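Local coordinates for Lmaj004091aaa (Leishmania major, PDB 1XTP), which probably catalyses the S-adenosyl-L-methionine-dependent methylation of the N-terminal amino group of proteins that begin with an X-Pro-Lys motif, at residues E55-R58 with T59-A62; D78-G81 with S82-I86; K222-F225 with N226-G229. All coordinates share one frame; numbering follows the deposited sequence.

Contact 1: residues E55-R58 with T59-A62. With SAI (S-adenosyl-L-homoselenocysteine), chain B.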
loop_
_atom_site.group_PDB
_atom_site.type_symbol
_atom_site.label_atom_id
_atom_site.label_comp_id
_atom_site.label_asym_id
_atom_site.label_seq_id
_atom_site.Cartn_x
_atom_site.Cartn_y
_atom_site.Cartn_z
ATOM N N GLU A 55 -4.895 -15.590 4.731
ATOM C CA GLU A 55 -5.569 -16.810 4.341
ATOM C C GLU A 55 -6.249 -16.641 2.994
ATOM O O GLU A 55 -6.265 -17.566 2.186
ATOM C CB GLU A 55 -6.560 -17.248 5.411
ATOM C CG GLU A 55 -7.416 -18.456 5.039
ATOM C CD GLU A 55 -6.622 -19.699 4.631
ATOM O OE1 GLU A 55 -5.417 -19.856 4.960
ATOM O OE2 GLU A 55 -7.238 -20.558 3.989
ATOM N N TYR A 56 -6.796 -15.470 2.742
ATOM C CA TYR A 56 -7.362 -15.177 1.429
ATOM C C TYR A 56 -6.294 -15.259 0.339
ATOM O O TYR A 56 -6.507 -15.833 -0.715
ATOM C CB TYR A 56 -8.017 -13.790 1.421
ATOM C CG TYR A 56 -8.473 -13.353 0.048
ATOM C CD1 TYR A 56 -9.735 -13.701 -0.437
ATOM C CD2 TYR A 56 -7.640 -12.596 -0.761
ATOM C CE1 TYR A 56 -10.145 -13.303 -1.686
ATOM C CE2 TYR A 56 -8.042 -12.185 -2.004
ATOM C CZ TYR A 56 -9.286 -12.540 -2.462
ATOM O OH TYR A 56 -9.660 -12.132 -3.710
ATOM N N TRP A 57 -5.132 -14.681 0.598
ATOM C CA TRP A 57 -4.103 -14.638 -0.426
ATOM C C TRP A 57 -3.411 -15.959 -0.649
ATOM O O TRP A 57 -2.826 -16.145 -1.699
ATOM C CB TRP A 57 -3.101 -13.534 -0.146
ATOM C CG TRP A 57 -3.650 -12.224 -0.588
ATOM C CD1 TRP A 57 -4.286 -11.304 0.185
ATOM C CD2 TRP A 57 -3.660 -11.708 -1.921
ATOM N NE1 TRP A 57 -4.661 -10.247 -0.570
ATOM C CE2 TRP A 57 -4.308 -10.469 -1.874
ATOM C CE3 TRP A 57 -3.180 -12.179 -3.153
ATOM C CZ2 TRP A 57 -4.470 -9.662 -2.996
ATOM C CZ3 TRP A 57 -3.347 -11.369 -4.288
ATOM C CH2 TRP A 57 -3.994 -10.131 -4.197
ATOM N N ARG A 58 -3.511 -16.874 0.321
ATOM C CA ARG A 58 -2.882 -18.178 0.238
ATOM C C ARG A 58 -3.318 -18.912 -1.011
ATOM O O ARG A 58 -2.528 -19.615 -1.607
ATOM C CB ARG A 58 -3.234 -19.025 1.476
ATOM C CG ARG A 58 -2.530 -20.359 1.560
ATOM C CD ARG A 58 -2.891 -21.154 2.823
ATOM N NE ARG A 58 -4.303 -21.504 2.823
ATOM C CZ ARG A 58 -4.831 -22.494 2.122
ATOM N NH1 ARG A 58 -4.081 -23.291 1.375
ATOM N NH2 ARG A 58 -6.138 -22.691 2.175
ATOM N N THR A 59 -4.585 -18.765 -1.378
ATOM C CA THR A 59 -5.147 -19.429 -2.555
ATOM C C THR A 59 -5.324 -18.524 -3.801
ATOM O O THR A 59 -5.872 -18.942 -4.805
ATOM C CB THR A 59 -6.485 -20.091 -2.188
ATOM O OG1 THR A 59 -7.278 -19.175 -1.413
ATOM C CG2 THR A 59 -6.208 -21.369 -1.369
ATOM N N VAL A 60 -4.822 -17.308 -3.766
ATOM C CA VAL A 60 -4.832 -16.470 -4.983
ATOM C C VAL A 60 -3.691 -16.947 -5.889
ATOM O O VAL A 60 -2.565 -17.123 -5.407
ATOM C CB VAL A 60 -4.664 -14.994 -4.631
ATOM C CG1 VAL A 60 -4.578 -14.096 -5.901
ATOM C CG2 VAL A 60 -5.818 -14.540 -3.751
ATOM N N PRO A 61 -3.970 -17.190 -7.193
ATOM C CA PRO A 61 -2.872 -17.554 -8.088
ATOM C C PRO A 61 -1.762 -16.523 -8.082
ATOM O O PRO A 61 -2.027 -15.310 -7.970
ATOM C CB PRO A 61 -3.538 -17.587 -9.470
ATOM C CG PRO A 61 -4.922 -17.895 -9.191
ATOM C CD PRO A 61 -5.242 -17.145 -7.924
ATOM N N ALA A 62 -0.525 -17.007 -8.170
ATOM C CA ALA A 62 0.639 -16.139 -8.213
ATOM C C ALA A 62 0.807 -15.720 -9.672
ATOM O O ALA A 62 1.751 -16.112 -10.332
ATOM C CB ALA A 62 1.906 -16.873 -7.671
HETATM N N SAI B . 1.969 -4.526 -4.724
HETATM C CA SAI B . 1.835 -5.602 -5.749
HETATM C CB SAI B . 0.835 -6.641 -5.286
HETATM C CG SAI B . -0.589 -6.156 -5.061
HETATM SE SE SAI B . -1.706 -7.665 -4.465
HETATM C C SAI B . 1.339 -5.090 -7.092
HETATM O O SAI B . 0.784 -3.996 -7.178
HETATM O OXT SAI B . 1.451 -5.777 -8.107
HETATM C "C5'" SAI B . -1.567 -7.306 -2.528
HETATM C "C4'" SAI B . -0.370 -7.999 -1.871
HETATM O "O4'" SAI B . -0.314 -7.590 -0.535
HETATM C "C3'" SAI B . -0.446 -9.517 -1.833
HETATM O "O3'" SAI B . 0.733 -10.083 -2.344
HETATM C "C2'" SAI B . -0.592 -9.898 -0.379
HETATM O "O2'" SAI B . 0.044 -11.128 -0.061
HETATM C "C1'" SAI B . 0.089 -8.705 0.242
HETATM N N9 SAI B . -0.247 -8.464 1.637
HETATM C C8 SAI B . -1.433 -8.755 2.273
HETATM N N7 SAI B . -1.327 -8.364 3.540
HETATM C C5 SAI B . -0.089 -7.812 3.722
HETATM C C6 SAI B . 0.535 -7.242 4.829
HETATM N N6 SAI B . -0.110 -7.182 5.995
HETATM N N1 SAI B . 1.827 -6.757 4.709
HETATM C C2 SAI B . 2.511 -6.843 3.503
HETATM N N3 SAI B . 1.873 -7.398 2.407
HETATM C C4 SAI B . 0.599 -7.863 2.522
HETATM O O HOH W 1 -8.131 -19.130 0.995
HETATM O O HOH W 2 -8.479 -16.643 -2.055
#
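The indole of W57 is packed on both faces. V60 CG2 and Y56 CD2 lie over one face, both offset toward the rim. The opposite face carries the ribose of S-adenosyl-L-homoselenocysteine, with C3' over the ring centre. Here the chain passes from helix 49-58 to the loop before helix 64-67, on the wall of the cofactor pocket of this Rossmann-like methyltransferase. The six-membered part of the indole reaches the ligand's selenium, with W57 CH2 3.4 Å from SE. On the five-membered ring, NE1 is hydrogen-bonded to the hydroxyl of Y170, which helps to fix the rotation of the indole. V60 wedges in from the loop. Its CG1 is anti to the backbone N (chi1 176°) and comes 3.4 Å from W57 CZ3. Its other methyl, CG2, sits 3.7 Å from Y56 CE2 and so touches both aromatic rings. The Y56 ring has W57 CD1 at its edge, in plane, and a water over one face.

The R58 guanidinium has E55 at its edge and T59 CG2 over one face. R58 bends at chi3 (64°) and grips E55 side-on. NE bonds to E55 OE1 at 2.9 Å and NH2 to E55 OE2 at 3.0 Å. Both bonds lie close to the guanidinium plane, and both oxygens are met on the syn side.

The chain turns with V60 N bonded to W57 O at 3.1 Å. Two waters extend the turn from the hydroxyl of T59. One bridges T59 OG1 to E55 O, and the other donates to Y56 O at 2.5 Å and reaches T59 OG1 at 2.9 Å.

Contact 2: residues D78-G81 with S82-I86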
loop_
_atom_site.group_PDB
_atom_site.type_symbol
_atom_site.label_atom_id
_atom_site.label_comp_id
_atom_site.label_asym_id
_atom_site.label_seq_id
_atom_site.Cartn_x
_atom_site.Cartn_y
_atom_site.Cartn_z
ATOM N N ASP A 78 -1.147 1.732 -15.284
ATOM C CA ASP A 78 -0.650 1.860 -13.941
ATOM C C ASP A 78 0.855 2.081 -13.903
ATOM O O ASP A 78 1.327 2.959 -13.201
ATOM C CB ASP A 78 -1.000 0.612 -13.109
ATOM C CG ASP A 78 -0.294 0.595 -11.773
ATOM O OD1 ASP A 78 -0.559 1.509 -10.963
ATOM O OD2 ASP A 78 0.549 -0.310 -11.552
ATOM N N ILE A 79 1.605 1.266 -14.629
ATOM C CA ILE A 79 3.060 1.343 -14.615
ATOM C C ILE A 79 3.567 2.669 -15.241
ATOM O O ILE A 79 4.514 3.290 -14.739
ATOM C CB ILE A 79 3.667 0.103 -15.344
ATOM C CG1 ILE A 79 3.413 -1.176 -14.524
ATOM C CG2 ILE A 79 5.165 0.272 -15.588
ATOM C CD1 ILE A 79 4.065 -1.198 -13.114
ATOM N N GLU A 80 2.925 3.114 -16.313
ATOM C CA GLU A 80 3.314 4.373 -16.952
ATOM C C GLU A 80 3.032 5.593 -16.050
ATOM O O GLU A 80 3.870 6.492 -15.920
ATOM C CB GLU A 80 2.626 4.502 -18.312
ATOM C CG GLU A 80 2.999 5.751 -19.106
ATOM C CD GLU A 80 4.465 5.786 -19.574
ATOM O OE1 GLU A 80 5.239 4.841 -19.293
ATOM O OE2 GLU A 80 4.834 6.770 -20.256
ATOM N N GLY A 81 1.868 5.608 -15.406
ATOM C CA GLY A 81 1.549 6.642 -14.399
ATOM C C GLY A 81 2.552 6.746 -13.248
ATOM O O GLY A 81 2.929 7.845 -12.845
ATOM N N SER A 82 2.970 5.597 -12.716
ATOM C CA SER A 82 3.961 5.552 -11.653
ATOM C C SER A 82 5.323 6.061 -12.136
ATOM O O SER A 82 6.013 6.824 -11.445
ATOM C CB SER A 82 4.117 4.120 -11.150
ATOM O OG SER A 82 2.948 3.690 -10.506
ATOM N N ARG A 83 5.716 5.612 -13.319
ATOM C CA ARG A 83 6.998 6.014 -13.892
ATOM C C ARG A 83 7.081 7.538 -14.109
ATOM O O ARG A 83 8.081 8.181 -13.730
ATOM C CB ARG A 83 7.246 5.272 -15.196
ATOM C CG ARG A 83 8.630 5.535 -15.739
ATOM C CD ARG A 83 8.817 4.978 -17.142
ATOM N NE ARG A 83 8.053 5.687 -18.169
ATOM C CZ ARG A 83 8.283 6.939 -18.580
ATOM N NH1 ARG A 83 9.249 7.687 -18.038
ATOM N NH2 ARG A 83 7.522 7.459 -19.540
ATOM N N ASN A 84 6.030 8.107 -14.700
ATOM C CA ASN A 84 5.930 9.563 -14.893
ATOM C C ASN A 84 5.878 10.332 -13.560
ATOM O O ASN A 84 6.512 11.367 -13.407
ATOM C CB ASN A 84 4.719 9.910 -15.771
ATOM C CG ASN A 84 4.893 9.456 -17.224
ATOM O OD1 ASN A 84 6.007 9.261 -17.694
ATOM N ND2 ASN A 84 3.783 9.291 -17.935
ATOM N N PHE A 85 5.157 9.792 -12.587
ATOM C CA PHE A 85 5.087 10.403 -11.266
ATOM C C PHE A 85 6.453 10.397 -10.583
ATOM O O PHE A 85 6.911 11.438 -10.121
ATOM C CB PHE A 85 4.056 9.686 -10.386
ATOM C CG PHE A 85 3.853 10.327 -9.028
ATOM C CD1 PHE A 85 2.994 11.398 -8.871
ATOM C CD2 PHE A 85 4.509 9.838 -7.907
ATOM C CE1 PHE A 85 2.797 11.970 -7.622
ATOM C CE2 PHE A 85 4.312 10.410 -6.664
ATOM C CZ PHE A 85 3.455 11.479 -6.525
ATOM N N ILE A 86 7.094 9.234 -10.525
ATOM C CA ILE A 86 8.420 9.130 -9.891
ATOM C C ILE A 86 9.474 10.005 -10.587
ATOM O O ILE A 86 10.310 10.629 -9.918
ATOM C CB ILE A 86 8.928 7.685 -9.846
ATOM C CG1 ILE A 86 8.037 6.834 -8.929
ATOM C CG2 ILE A 86 10.379 7.647 -9.350
ATOM C CD1 ILE A 86 8.088 5.366 -9.247
HETATM O O HOH W 3 2.665 1.010 -10.280
HETATM O O HOH W 4 3.373 8.798 -20.481
#
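E80 and R83 run alongside each other on helix 75-87, and their charged ends meet in an i to i+3 salt bridge. The helix packs on the central sheet of the methyltransferase fold. Both side chains start with CG anti to the backbone N and then bend. E80 turns at chi2 (67°) and R83 at chi3 (69°), which brings the carboxylate and the guanidinium together. R83 uses NE and NH2, one to each carboxylate oxygen. NE meets E80 OE1 at 3.1 Å, and NH2 meets E80 OE2 at 2.9 Å. The grip is not coplanar, since the two flat groups are steeply inclined to each other. Both nitrogens approach from above the carboxylate plane.

N84 takes a different course. Its amide lies across the E80 carboxylate, with the two planes closer to perpendicular than to parallel. They are joined through a water that donates to OE2 and accepts from ND2.

On the buried side, D78 and S82 are bridged by another water. It donates to D78 OD2 at 2.8 Å and accepts from S82 OG at 2.7 Å. K196 forms a salt bridge with D78 OD1 and a hydrogen bond with S82 OG; R106 forms a salt bridge with D78 OD2, and Q165 hydrogen-bonds OD1. R106 and Q165 both hydrogen-bond the bound S-adenosyl-L-homoselenocysteine, so D78 is placed as a second-shell group and probably helps to position them.

The backbone bonds are regular i to i+4 links. The bond from N84 N to E80 O is 3.0 Å long and nearly straight, at 171°.

Contact 3: residues K222-F225 with N226-G229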
loop_
_atom_site.group_PDB
_atom_site.type_symbol
_atom_site.label_atom_id
_atom_site.label_comp_id
_atom_site.label_asym_id
_atom_site.label_seq_id
_atom_site.Cartn_x
_atom_site.Cartn_y
_atom_site.Cartn_z
ATOM N N LYS A 222 -4.526 11.242 5.036
ATOM C CA LYS A 222 -3.795 12.430 5.474
ATOM C C LYS A 222 -3.807 12.578 6.988
ATOM O O LYS A 222 -2.824 13.048 7.589
ATOM C CB LYS A 222 -4.366 13.667 4.771
ATOM C CG LYS A 222 -3.867 13.760 3.338
ATOM C CD LYS A 222 -4.693 14.663 2.485
ATOM C CE LYS A 222 -3.918 15.024 1.214
ATOM N NZ LYS A 222 -4.724 15.767 0.218
ATOM N N ARG A 223 -4.919 12.171 7.600
ATOM C CA ARG A 223 -4.986 12.047 9.048
ATOM C C ARG A 223 -3.883 11.099 9.501
ATOM O O ARG A 223 -3.114 11.416 10.412
ATOM C CB ARG A 223 -6.358 11.537 9.480
ATOM C CG ARG A 223 -6.627 11.645 10.969
ATOM C CD ARG A 223 -8.096 11.344 11.327
ATOM N NE ARG A 223 -9.011 12.404 10.878
ATOM C CZ ARG A 223 -10.299 12.489 11.202
ATOM N NH1 ARG A 223 -10.861 11.575 11.975
ATOM N NH2 ARG A 223 -11.019 13.499 10.741
ATOM N N LEU A 224 -3.769 9.954 8.819
ATOM C CA LEU A 224 -2.759 8.955 9.172
ATOM C C LEU A 224 -1.345 9.479 8.873
ATOM O O LEU A 224 -0.447 9.261 9.667
ATOM C CB LEU A 224 -3.027 7.607 8.473
ATOM C CG LEU A 224 -4.401 6.973 8.715
ATOM C CD1 LEU A 224 -4.682 5.816 7.767
ATOM C CD2 LEU A 224 -4.520 6.515 10.165
ATOM N N PHE A 225 -1.143 10.182 7.756
ATOM C CA PHE A 225 0.173 10.751 7.470
ATOM C C PHE A 225 0.596 11.733 8.551
ATOM O O PHE A 225 1.748 11.761 8.953
ATOM C CB PHE A 225 0.212 11.519 6.143
ATOM C CG PHE A 225 -0.131 10.702 4.941
ATOM C CD1 PHE A 225 0.148 9.344 4.882
ATOM C CD2 PHE A 225 -0.703 11.317 3.836
ATOM C CE1 PHE A 225 -0.194 8.599 3.725
ATOM C CE2 PHE A 225 -1.025 10.594 2.696
ATOM C CZ PHE A 225 -0.781 9.235 2.652
ATOM N N ASN A 226 -0.337 12.575 8.975
ATOM C CA ASN A 226 -0.037 13.564 9.992
ATOM C C ASN A 226 0.393 12.877 11.289
ATOM O O ASN A 226 1.399 13.229 11.892
ATOM C CB ASN A 226 -1.245 14.461 10.229
ATOM C CG ASN A 226 -0.967 15.534 11.264
ATOM O OD1 ASN A 226 -1.451 15.454 12.392
ATOM N ND2 ASN A 226 -0.152 16.526 10.896
ATOM N N GLU A 227 -0.361 11.861 11.689
ATOM C CA GLU A 227 -0.042 11.106 12.888
ATOM C C GLU A 227 1.321 10.400 12.803
ATOM O O GLU A 227 2.039 10.296 13.793
ATOM C CB GLU A 227 -1.162 10.111 13.152
ATOM C CG GLU A 227 -1.153 9.578 14.541
ATOM C CD GLU A 227 -2.236 8.540 14.796
ATOM O OE1 GLU A 227 -3.179 8.415 13.965
ATOM O OE2 GLU A 227 -2.113 7.862 15.842
ATOM N N SER A 228 1.681 9.954 11.603
ATOM C CA SER A 228 2.988 9.365 11.328
ATOM C C SER A 228 4.164 10.330 11.385
ATOM O O SER A 228 5.302 9.899 11.557
ATOM C CB SER A 228 2.986 8.745 9.931
ATOM O OG SER A 228 2.568 7.409 9.979
ATOM N N GLY A 229 3.906 11.619 11.204
ATOM C CA GLY A 229 4.979 12.617 11.099
ATOM C C GLY A 229 5.559 12.670 9.699
ATOM O O GLY A 229 6.655 13.172 9.491
HETATM O O HOH W 5 -3.618 12.948 12.368
#
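N226, E227 and S228 each donate a backbone N-H to the carbonyl four residues back, the first from N226 N to K222 O at 2.9 Å and the last from S228 N to L224 O at 3.0 Å. The side-chain contacts here are mostly made by beta carbons against these carbonyls. N226 CB lies 3.4 Å from K222 O, and S228 CB lies at the same distance from F225 O. The side chain of N226 also returns to the backbone through a water. That water donates to R223 O at 2.5 Å and, weakly, to N226 OD1.

Helix 218-228 ends at G229 in a Schellman motif. G229 has positive phi (82°), and its N bonds to N226 O at 3.1 Å.

F225 has CG anti to the carbonyl carbon (chi1 -60°), which carries the ring toward strand 248-253, where it meets Y251 edge-to-face. L224 packs on F176 of helix 173-186, and S228 touches F180 of the same helix and bonds through its hydroxyl to V177 O. K222 forms salt bridges with D218 and E235, and R223 NH2 is hydrogen-bonded to L15 O.

In the fold
All three contacts are local and follow one another along the chain without nesting or crossing. Contact 1 comes first, where helix 49-58 gives way to the loop before helix 64-67, and it lines the cofactor pocket. Contact 2 lies within helix 75-87 and closes no loop; it joins that helix to strands 191-198 and 248-253 and to helix 106-115. Contact 3 closes helix 218-228 before strand 232-237 and ties it to helix 173-186 and strand 248-253. That strand is thus met by both contacts 2 and 3, whose nearest atoms are about 10 Å apart. Contacts 1 and 3 sit on opposite sides of the chain's centre.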